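Local coordinates for endo-arabinase (Bacteroides thetaiotaomicron, PDB 5C0P), which probably hydrolyses O-glycosidic bonds of L-arabinan in the breakdown of this plant polysaccharide, at residues T158-I163 / K184-P189; R153-T158 / G201-A206; G270-S275 / I291-G296. One frame throughout, in Å; residues are numbered along the deposited sequence.

Overall arrangement
Five antiparallel sheets follow one another along the chain, the blades of the five-bladed beta-propeller of family 43. Contact 2 closes the longer loop, bringing the short helix 155-158, which follows strand 147-153, against residues 201-206, where the strand 205-211 of the next blade begins. Contact 1 is nested inside that loop: it joins the start of strand 162-168 to the turn after strand 178-184. The two share Thr158 and one hydrated magnesium ion, and touch where the backbone of Asn202 bonds to Ile159 and Gly161 and where Val203 and Thr204 pack on Ala185 and Gly161. Contact 3 comes later and in series, within the last blade, its centre about 26 Å from that of contact 1.

Contact 1. Residues T158-I163 / K184-P189; sequences TIDGEI and KASEAP. With MG (magnesium ion), chain B.
Asp160 and Ser186 meet through a two-point grip in which one carboxylate receives both the main chain and the side chain of the serine. The Asp160 CG lies anti to the backbone N (chi1 -151°), and its two oxygens face the 3-10 turn 185-187. Ser186 N donates to Asp160 OD1 at 3.0 Å, and Ser186 OG to Asp160 OD2 at 2.5 Å, each on the syn lone pair. The hydroxyl can do this because it sits between its own backbone N and carbonyl carbon (chi1 71°). Asp160 OD1 also accepts from Asn202 ND2, a further tie to the fixed carboxylate.

Alongside, Gly161 O accepts from Ala185 N at 2.9 Å, and Lys184 CA brings its hydrogen to the same oxygen. One residue further on, Glu162 and Lys184 form an antiparallel non-hydrogen-bonded pair. Their extended side chains run side by side in the same direction, with Glu162 OE2 3.7 Å from Lys184 CE; the ammonium is slightly too far for a salt bridge. Each is linked to the magnesium's water shell: Glu162 OE2 accepts a hydrogen bond from water 1 at 2.6 Å, which also donates to Asp160 O, while Lys184 NZ donates to water 4 at 3.2 Å. Glu162 OE1 turns instead to Tyr164 OH.

The ion has one protein ligand, Thr158 O at 2.1 Å, and five waters, so the acidic and basic side chains act in its second shell. The whole is the end of an antiparallel strand pair in a propeller blade, combined with a largely hydrated magnesium site.

Contact 2. Residues R153-T158 / G201-A206; sequences REWLET and GNVTDA. With MG (magnesium ion), chain B.
Trp155, the first residue of the short helix 155-158, packs against the chain entering the next blade of the propeller, so the contact bridges two neighbouring blades. Arg153 NE and NH2 form a side-on salt bridge to Glu157 OE1, which lies in the guanidinium plane, and the helix ends at Thr158, whose carbonyl is the magnesium ion's protein ligand.

Gly201 comes first along the facing segment. Having no side chain, it lets its backbone lie close to the six-membered part of the indole, with Gly201 N 3.6 Å from Trp155 CZ3. Asn202 presents its carbonyl: Asn202 O is 3.2 Å from Trp155 CB, while its side-chain OD1 is turned to Ser193 OG. Val203 then supplies a CH-pi contact, CG2 standing 3.7 Å from the centroid of the five-membered ring of Trp155 and 18° off the normal. Leu156 CD2 lies over the opposite face, toward the rim of the six-membered ring.

At Thr204 the link passes through solvent. Water 6, in the indole plane at the ring edge, accepts from Thr204 N at 3.0 Å and from Trp155 N at 2.9 Å, joining the start of the helix to the residue just before strand 205-211. Thr204 OG1 bonds to Glu162 O of the preceding blade. Asp205 OD2 hydrogen-bonds to Tyr231 OH. Asp136 is predicted to tune the active-site acid, and Ala206 N donates to its OD2.

Contact 3. Residues G270-S275 / I291-G296; sequences GRLMIS and IYIKDG
The last propeller blade, the three-stranded antiparallel sheet 260-266, 272-278 and 285-290, ends here, where the chain leaving strand 285-290, one of its two outer strands, sets Ile291 against Leu272 and Ile274 of the middle strand. A single backbone bond joins the two segments: Ile291 N donates to Leu272 O at 3.1 Å in a bond nearly straight at the hydrogen (169°), yet the donor stands 39° out of the carbonyl plane. Such a tilt agrees with a chain that is already turning away from the strand pairing.

Beyond that bond, the contact is carried by aliphatic groups. The two branches of Ile291 divide the work. CG1 is anti to the backbone N (chi1 -169°), and the extended chain carries CD1 to Ile274 CD1, 3.8 Å away. The other branch, CG2, lies against Leu272, 3.7 Å from Leu272 CG; it also rests 3.8 Å from the carbonyl carbon C of Met273. Two residues later Ile293 returns to the same neighbour, its CD1 3.8 Å from Leu272 CD2, and the two side chains cross at about a right angle. Leu272 is thus touched by isoleucines at both CG and CD2.

Met273, modelled as selenomethionine, directs its side chain to the other side of the strand, onto Phe265, Ile288 and Pro290. Phe298, the C-terminal residue, packs on Leu272, Ile291 and Ile293, while Tyr210 of another blade meets Leu272 and Ile293. The arrangement is a small hydrophobic cluster at the end of an antiparallel blade in a five-bladed beta-propeller.

Contact 1. Residues T158-I163 / K184-P189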
loop_
_atom_site.group_PDB
_atom_site.type_symbol
_atom_site.label_atom_id
_atom_site.label_comp_id
_atom_site.label_asym_id
_atom_site.label_seq_id
_atom_site.Cartn_x
_atom_site.Cartn_y
_atom_site.Cartn_z
ATOM N N THR A 158 19.084 -3.819 0.737
ATOM C CA THR A 158 19.200 -4.467 2.048
ATOM C C THR A 158 19.415 -5.976 2.009
ATOM O O THR A 158 19.719 -6.580 3.042
ATOM C CB THR A 158 17.955 -4.195 2.914
ATOM O OG1 THR A 158 16.791 -4.724 2.264
ATOM C CG2 THR A 158 17.780 -2.709 3.114
ATOM N N ILE A 159 19.252 -6.570 0.824
ATOM C CA ILE A 159 19.309 -8.023 0.606
ATOM C C ILE A 159 18.110 -8.754 1.207
ATOM O O ILE A 159 17.262 -9.269 0.475
ATOM C CB ILE A 159 20.646 -8.667 1.054
ATOM C CG1 ILE A 159 21.833 -7.825 0.587
ATOM C CG2 ILE A 159 20.750 -10.080 0.508
ATOM C CD1 ILE A 159 21.870 -7.584 -0.915
ATOM N N ASP A 160 18.047 -8.808 2.535
ATOM C CA ASP A 160 16.850 -9.243 3.239
ATOM C C ASP A 160 15.979 -7.990 3.359
ATOM O O ASP A 160 16.309 -7.069 4.115
ATOM C CB ASP A 160 17.223 -9.786 4.627
ATOM C CG ASP A 160 16.252 -10.841 5.135
ATOM O OD1 ASP A 160 15.220 -11.090 4.470
ATOM O OD2 ASP A 160 16.528 -11.424 6.214
ATOM N N GLY A 161 14.898 -7.937 2.581
ATOM C CA GLY A 161 14.025 -6.775 2.534
ATOM C C GLY A 161 13.528 -6.434 3.922
ATOM O O GLY A 161 13.350 -7.328 4.749
ATOM N N GLU A 162 13.316 -5.144 4.176
ATOM C CA GLU A 162 12.972 -4.666 5.507
ATOM C C GLU A 162 11.656 -3.894 5.489
ATOM O O GLU A 162 11.325 -3.237 4.508
ATOM C CB GLU A 162 14.097 -3.769 6.029
ATOM C CG GLU A 162 15.416 -4.534 6.262
ATOM C CD GLU A 162 16.607 -3.641 6.582
ATOM O OE1 GLU A 162 16.470 -2.397 6.581
ATOM O OE2 GLU A 162 17.702 -4.201 6.837
ATOM N N ILE A 163 10.908 -3.981 6.581
ATOM C CA ILE A 163 9.713 -3.166 6.763
ATOM C C ILE A 163 9.865 -2.343 8.045
ATOM O O ILE A 163 10.289 -2.869 9.086
ATOM C CB ILE A 163 8.431 -4.036 6.790
ATOM C CG1 ILE A 163 8.147 -4.541 5.376
ATOM C CG2 ILE A 163 7.241 -3.235 7.316
ATOM C CD1 ILE A 163 6.983 -5.521 5.263
ATOM N N LYS A 184 12.428 -8.414 8.971
ATOM C CA LYS A 184 12.969 -8.671 7.650
ATOM C C LYS A 184 12.156 -9.789 7.016
ATOM O O LYS A 184 11.617 -10.641 7.719
ATOM C CB LYS A 184 14.436 -9.066 7.757
ATOM C CG LYS A 184 15.288 -8.011 8.444
ATOM C CD LYS A 184 16.747 -8.419 8.532
ATOM C CE LYS A 184 17.590 -7.233 8.994
ATOM N NZ LYS A 184 19.034 -7.589 9.115
ATOM N N ALA A 185 12.082 -9.793 5.691
ATOM C CA ALA A 185 11.224 -10.740 4.979
ATOM C C ALA A 185 11.535 -12.202 5.308
ATOM O O ALA A 185 10.623 -13.042 5.358
ATOM C CB ALA A 185 11.289 -10.503 3.475
ATOM N N SER A 186 12.807 -12.514 5.542
ATOM C CA SER A 186 13.204 -13.901 5.805
ATOM C C SER A 186 12.600 -14.478 7.095
ATOM O O SER A 186 12.661 -15.690 7.329
ATOM C CB SER A 186 14.726 -14.021 5.872
ATOM O OG SER A 186 15.200 -13.404 7.057
ATOM N N GLU A 187 12.025 -13.620 7.936
ATOM C CA GLU A 187 11.403 -14.088 9.172
ATOM C C GLU A 187 10.123 -14.881 8.909
ATOM O O GLU A 187 9.675 -15.651 9.764
ATOM C CB GLU A 187 11.130 -12.912 10.104
ATOM C CG GLU A 187 12.411 -12.222 10.514
ATOM C CD GLU A 187 12.202 -11.082 11.478
ATOM O OE1 GLU A 187 11.361 -11.205 12.407
ATOM O OE2 GLU A 187 12.907 -10.067 11.310
ATOM N N ALA A 188 9.528 -14.682 7.734
ATOM C CA ALA A 188 8.343 -15.452 7.357
ATOM C C ALA A 188 8.794 -16.752 6.711
ATOM O O ALA A 188 9.555 -16.731 5.744
ATOM C CB ALA A 188 7.481 -14.662 6.393
ATOM N N PRO A 189 8.323 -17.893 7.236
ATOM C CA PRO A 189 8.809 -19.188 6.750
ATOM C C PRO A 189 8.423 -19.474 5.301
ATOM O O PRO A 189 9.055 -20.306 4.659
ATOM C CB PRO A 189 8.110 -20.199 7.660
ATOM C CG PRO A 189 7.574 -19.425 8.798
ATOM C CD PRO A 189 7.389 -18.025 8.367
HETATM MG MG MG B . 20.431 -6.541 5.051
HETATM O O HOH W 1 18.426 -6.455 5.746
HETATM O O HOH W 2 20.322 -8.608 5.120
HETATM O O HOH W 3 20.536 -4.452 5.170
HETATM O O HOH W 4 21.125 -6.554 6.987
HETATM O O HOH W 5 22.345 -6.614 4.186
#

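Contact 2. Residues R153-T158 / G201-A206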
loop_
_atom_site.group_PDB
_atom_site.type_symbol
_atom_site.label_atom_id
_atom_site.label_comp_id
_atom_site.label_asym_id
_atom_site.label_seq_id
_atom_site.Cartn_x
_atom_site.Cartn_y
_atom_site.Cartn_z
ATOM N N ARG A 153 12.137 -0.844 2.989
ATOM C CA ARG A 153 13.446 -0.467 2.508
ATOM C C ARG A 153 13.817 -1.558 1.528
ATOM O O ARG A 153 13.865 -2.742 1.893
ATOM C CB ARG A 153 14.455 -0.388 3.645
ATOM C CG ARG A 153 15.685 0.359 3.233
ATOM C CD ARG A 153 16.704 0.483 4.331
ATOM N NE ARG A 153 17.946 0.967 3.749
ATOM C CZ ARG A 153 19.086 1.079 4.415
ATOM N NH1 ARG A 153 19.135 0.738 5.693
ATOM N NH2 ARG A 153 20.170 1.529 3.801
ATOM N N GLU A 154 14.066 -1.153 0.291
ATOM C CA GLU A 154 14.158 -2.078 -0.838
ATOM C C GLU A 154 15.254 -3.137 -0.730
ATOM O O GLU A 154 16.403 -2.844 -0.401
ATOM C CB GLU A 154 14.290 -1.306 -2.156
ATOM C CG GLU A 154 13.808 -2.106 -3.359
ATOM C CD GLU A 154 13.500 -1.249 -4.575
ATOM O OE1 GLU A 154 13.649 -0.009 -4.508
ATOM O OE2 GLU A 154 13.094 -1.831 -5.602
ATOM N N TRP A 155 14.875 -4.368 -1.051
ATOM C CA TRP A 155 15.760 -5.522 -0.938
ATOM C C TRP A 155 17.009 -5.445 -1.807
ATOM O O TRP A 155 18.019 -6.070 -1.493
ATOM C CB TRP A 155 14.984 -6.799 -1.243
ATOM C CG TRP A 155 14.623 -6.934 -2.690
ATOM C CD1 TRP A 155 13.612 -6.293 -3.354
ATOM C CD2 TRP A 155 15.275 -7.767 -3.650
ATOM N NE1 TRP A 155 13.606 -6.678 -4.676
ATOM C CE2 TRP A 155 14.610 -7.584 -4.879
ATOM C CE3 TRP A 155 16.351 -8.652 -3.589
ATOM C CZ2 TRP A 155 14.998 -8.255 -6.041
ATOM C CZ3 TRP A 155 16.731 -9.320 -4.744
ATOM C CH2 TRP A 155 16.055 -9.117 -5.951
ATOM N N LEU A 156 16.950 -4.686 -2.897
ATOM C CA LEU A 156 18.117 -4.516 -3.749
ATOM C C LEU A 156 19.248 -3.827 -2.985
ATOM O O LEU A 156 20.421 -3.985 -3.322
ATOM C CB LEU A 156 17.757 -3.708 -4.996
ATOM C CG LEU A 156 16.952 -4.514 -6.016
ATOM C CD1 LEU A 156 16.668 -3.686 -7.256
ATOM C CD2 LEU A 156 17.699 -5.781 -6.377
ATOM N N GLU A 157 18.867 -3.071 -1.958
ATOM C CA GLU A 157 19.806 -2.371 -1.087
ATOM C C GLU A 157 20.115 -3.195 0.173
ATOM O O GLU A 157 21.267 -3.281 0.610
ATOM C CB GLU A 157 19.194 -1.018 -0.703
ATOM C CG GLU A 157 19.999 -0.178 0.275
ATOM C CD GLU A 157 19.590 1.293 0.243
ATOM O OE1 GLU A 157 18.819 1.718 1.119
ATOM O OE2 GLU A 157 20.049 2.021 -0.655
ATOM N N THR A 158 19.084 -3.819 0.737
ATOM C CA THR A 158 19.200 -4.467 2.048
ATOM C C THR A 158 19.415 -5.976 2.009
ATOM O O THR A 158 19.719 -6.580 3.042
ATOM C CB THR A 158 17.955 -4.195 2.914
ATOM O OG1 THR A 158 16.791 -4.724 2.264
ATOM C CG2 THR A 158 17.780 -2.709 3.114
ATOM N N GLY A 201 17.916 -12.144 -2.924
ATOM C CA GLY A 201 17.431 -11.708 -1.628
ATOM C C GLY A 201 15.930 -11.838 -1.526
ATOM O O GLY A 201 15.297 -12.448 -2.390
ATOM N N ASN A 202 15.367 -11.242 -0.481
ATOM C CA ASN A 202 13.952 -11.405 -0.160
ATOM C C ASN A 202 13.203 -10.085 -0.224
ATOM O O ASN A 202 13.577 -9.114 0.439
ATOM C CB ASN A 202 13.796 -12.003 1.239
ATOM C CG ASN A 202 14.569 -13.288 1.403
ATOM O OD1 ASN A 202 14.411 -14.218 0.613
ATOM N ND2 ASN A 202 15.433 -13.342 2.419
ATOM N N VAL A 203 12.141 -10.058 -1.022
ATOM C CA VAL A 203 11.355 -8.853 -1.249
ATOM C C VAL A 203 10.472 -8.511 -0.048
ATOM O O VAL A 203 9.893 -9.407 0.577
ATOM C CB VAL A 203 10.454 -9.066 -2.477
ATOM C CG1 VAL A 203 9.412 -7.937 -2.628
ATOM C CG2 VAL A 203 11.297 -9.216 -3.734
ATOM N N THR A 204 10.382 -7.219 0.279
ATOM C CA THR A 204 9.285 -6.697 1.095
ATOM C C THR A 204 8.488 -5.693 0.271
ATOM O O THR A 204 9.050 -4.718 -0.248
ATOM C CB THR A 204 9.743 -6.006 2.386
ATOM O OG1 THR A 204 10.775 -5.060 2.089
ATOM C CG2 THR A 204 10.256 -7.014 3.403
ATOM N N ASP A 205 7.185 -5.947 0.157
ATOM C CA ASP A 205 6.245 -5.057 -0.522
ATOM C C ASP A 205 5.040 -4.790 0.375
ATOM O O ASP A 205 4.644 -5.633 1.181
ATOM C CB ASP A 205 5.697 -5.708 -1.811
ATOM C CG ASP A 205 6.621 -5.578 -3.022
ATOM O OD1 ASP A 205 7.614 -4.820 -2.997
ATOM O OD2 ASP A 205 6.312 -6.228 -4.049
ATOM N N ALA A 206 4.452 -3.607 0.219
ATOM C CA ALA A 206 3.043 -3.378 0.566
ATOM C C ALA A 206 2.570 -3.520 2.020
ATOM O O ALA A 206 1.472 -4.009 2.247
ATOM C CB ALA A 206 2.170 -4.266 -0.330
HETATM MG MG MG B . 20.431 -6.541 5.051
HETATM O O HOH W 6 12.039 -4.884 -0.581
HETATM O O HOH W 3 20.536 -4.452 5.170
HETATM O O HOH W 1 18.426 -6.455 5.746
HETATM O O HOH W 5 22.345 -6.614 4.186
HETATM O O HOH W 2 20.322 -8.608 5.120
HETATM O O HOH W 4 21.125 -6.554 6.987
#

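Contact 3. Residues G270-S275 / I291-G296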
loop_
_atom_site.group_PDB
_atom_site.type_symbol
_atom_site.label_atom_id
_atom_site.label_comp_id
_atom_site.label_asym_id
_atom_site.label_seq_id
_atom_site.Cartn_x
_atom_site.Cartn_y
_atom_site.Cartn_z
ATOM N N GLY A 270 -20.469 -2.280 5.474
ATOM C CA GLY A 270 -19.719 -2.710 6.641
ATOM C C GLY A 270 -19.021 -4.051 6.484
ATOM O O GLY A 270 -18.414 -4.535 7.438
ATOM N N ARG A 271 -19.091 -4.640 5.289
ATOM C CA ARG A 271 -18.451 -5.935 5.026
ATOM C C ARG A 271 -16.958 -5.760 4.811
ATOM O O ARG A 271 -16.540 -4.950 3.983
ATOM C CB ARG A 271 -19.019 -6.578 3.759
ATOM C CG ARG A 271 -20.403 -7.195 3.873
ATOM C CD ARG A 271 -20.793 -7.859 2.547
ATOM N NE ARG A 271 -21.078 -6.873 1.504
ATOM C CZ ARG A 271 -20.756 -7.010 0.218
ATOM N NH1 ARG A 271 -21.070 -6.052 -0.648
ATOM N NH2 ARG A 271 -20.118 -8.092 -0.210
ATOM N N LEU A 272 -16.146 -6.536 5.525
ATOM C CA LEU A 272 -14.701 -6.470 5.320
ATOM C C LEU A 272 -14.306 -7.121 3.988
ATOM O O LEU A 272 -14.753 -8.236 3.658
ATOM C CB LEU A 272 -13.957 -7.111 6.497
ATOM C CG LEU A 272 -12.450 -6.898 6.588
ATOM C CD1 LEU A 272 -12.113 -5.428 6.860
ATOM C CD2 LEU A 272 -11.849 -7.801 7.673
HETATM N N MSE A 273 -13.494 -6.396 3.217
HETATM C CA MSE A 273 -13.057 -6.831 1.894
HETATM C C MSE A 273 -11.544 -6.743 1.791
HETATM O O MSE A 273 -10.918 -5.919 2.456
HETATM C CB MSE A 273 -13.633 -5.915 0.802
HETATM C CG MSE A 273 -15.114 -5.636 0.905
HETATM SE SE MSE A 273 -16.166 -7.163 0.365
HETATM C CE MSE A 273 -15.680 -7.172 -1.500
ATOM N N ILE A 274 -10.963 -7.568 0.921
ATOM C CA ILE A 274 -9.556 -7.430 0.551
ATOM C C ILE A 274 -9.472 -7.025 -0.922
ATOM O O ILE A 274 -10.302 -7.431 -1.731
ATOM C CB ILE A 274 -8.754 -8.727 0.837
ATOM C CG1 ILE A 274 -7.246 -8.508 0.619
ATOM C CG2 ILE A 274 -9.264 -9.884 -0.010
ATOM C CD1 ILE A 274 -6.378 -9.637 1.190
ATOM N N SER A 275 -8.489 -6.190 -1.239
ATOM C CA SER A 275 -8.204 -5.793 -2.616
ATOM C C SER A 275 -6.722 -6.015 -2.905
ATOM O O SER A 275 -5.855 -5.547 -2.148
ATOM C CB SER A 275 -8.562 -4.314 -2.814
ATOM O OG SER A 275 -8.175 -3.842 -4.101
ATOM N N ILE A 291 -13.367 -10.883 2.961
ATOM C CA ILE A 291 -12.363 -11.564 3.758
ATOM C C ILE A 291 -12.848 -11.646 5.196
ATOM O O ILE A 291 -13.616 -10.799 5.651
ATOM C CB ILE A 291 -11.003 -10.853 3.657
ATOM C CG1 ILE A 291 -9.890 -11.706 4.272
ATOM C CG2 ILE A 291 -11.053 -9.495 4.321
ATOM C CD1 ILE A 291 -8.499 -11.153 4.009
ATOM N N TYR A 292 -12.424 -12.688 5.901
ATOM C CA TYR A 292 -12.951 -12.964 7.221
ATOM C C TYR A 292 -11.833 -13.157 8.227
ATOM O O TYR A 292 -10.738 -13.600 7.882
ATOM C CB TYR A 292 -13.822 -14.219 7.173
ATOM C CG TYR A 292 -14.979 -14.097 6.205
ATOM C CD1 TYR A 292 -16.216 -13.643 6.635
ATOM C CD2 TYR A 292 -14.831 -14.430 4.860
ATOM C CE1 TYR A 292 -17.275 -13.525 5.761
ATOM C CE2 TYR A 292 -15.891 -14.320 3.977
ATOM C CZ TYR A 292 -17.107 -13.861 4.436
ATOM O OH TYR A 292 -18.178 -13.736 3.572
ATOM N N ILE A 293 -12.126 -12.821 9.476
ATOM C CA ILE A 293 -11.192 -13.020 10.564
ATOM C C ILE A 293 -11.630 -14.244 11.359
ATOM O O ILE A 293 -12.797 -14.370 11.749
ATOM C CB ILE A 293 -11.147 -11.782 11.465
ATOM C CG1 ILE A 293 -10.584 -10.598 10.676
ATOM C CG2 ILE A 293 -10.308 -12.040 12.701
ATOM C CD1 ILE A 293 -11.100 -9.266 11.139
ATOM N N LYS A 294 -10.703 -15.171 11.575
ATOM C CA LYS A 294 -11.001 -16.363 12.354
ATOM C C LYS A 294 -9.823 -16.614 13.273
ATOM O O LYS A 294 -8.679 -16.643 12.815
ATOM C CB LYS A 294 -11.224 -17.571 11.441
ATOM C CG LYS A 294 -11.811 -18.789 12.143
ATOM N N ASP A 295 -10.099 -16.754 14.566
ATOM C CA ASP A 295 -9.051 -16.973 15.560
ATOM C C ASP A 295 -7.958 -15.905 15.486
ATOM O O ASP A 295 -6.767 -16.192 15.607
ATOM C CB ASP A 295 -8.458 -18.383 15.425
ATOM C CG ASP A 295 -9.491 -19.476 15.653
ATOM O OD1 ASP A 295 -10.332 -19.332 16.569
ATOM O OD2 ASP A 295 -9.467 -20.480 14.911
ATOM N N GLY A 296 -8.379 -14.669 15.253
ATOM C CA GLY A 296 -7.489 -13.531 15.350
ATOM C C GLY A 296 -6.606 -13.282 14.149
ATOM O O GLY A 296 -5.659 -12.498 14.229
#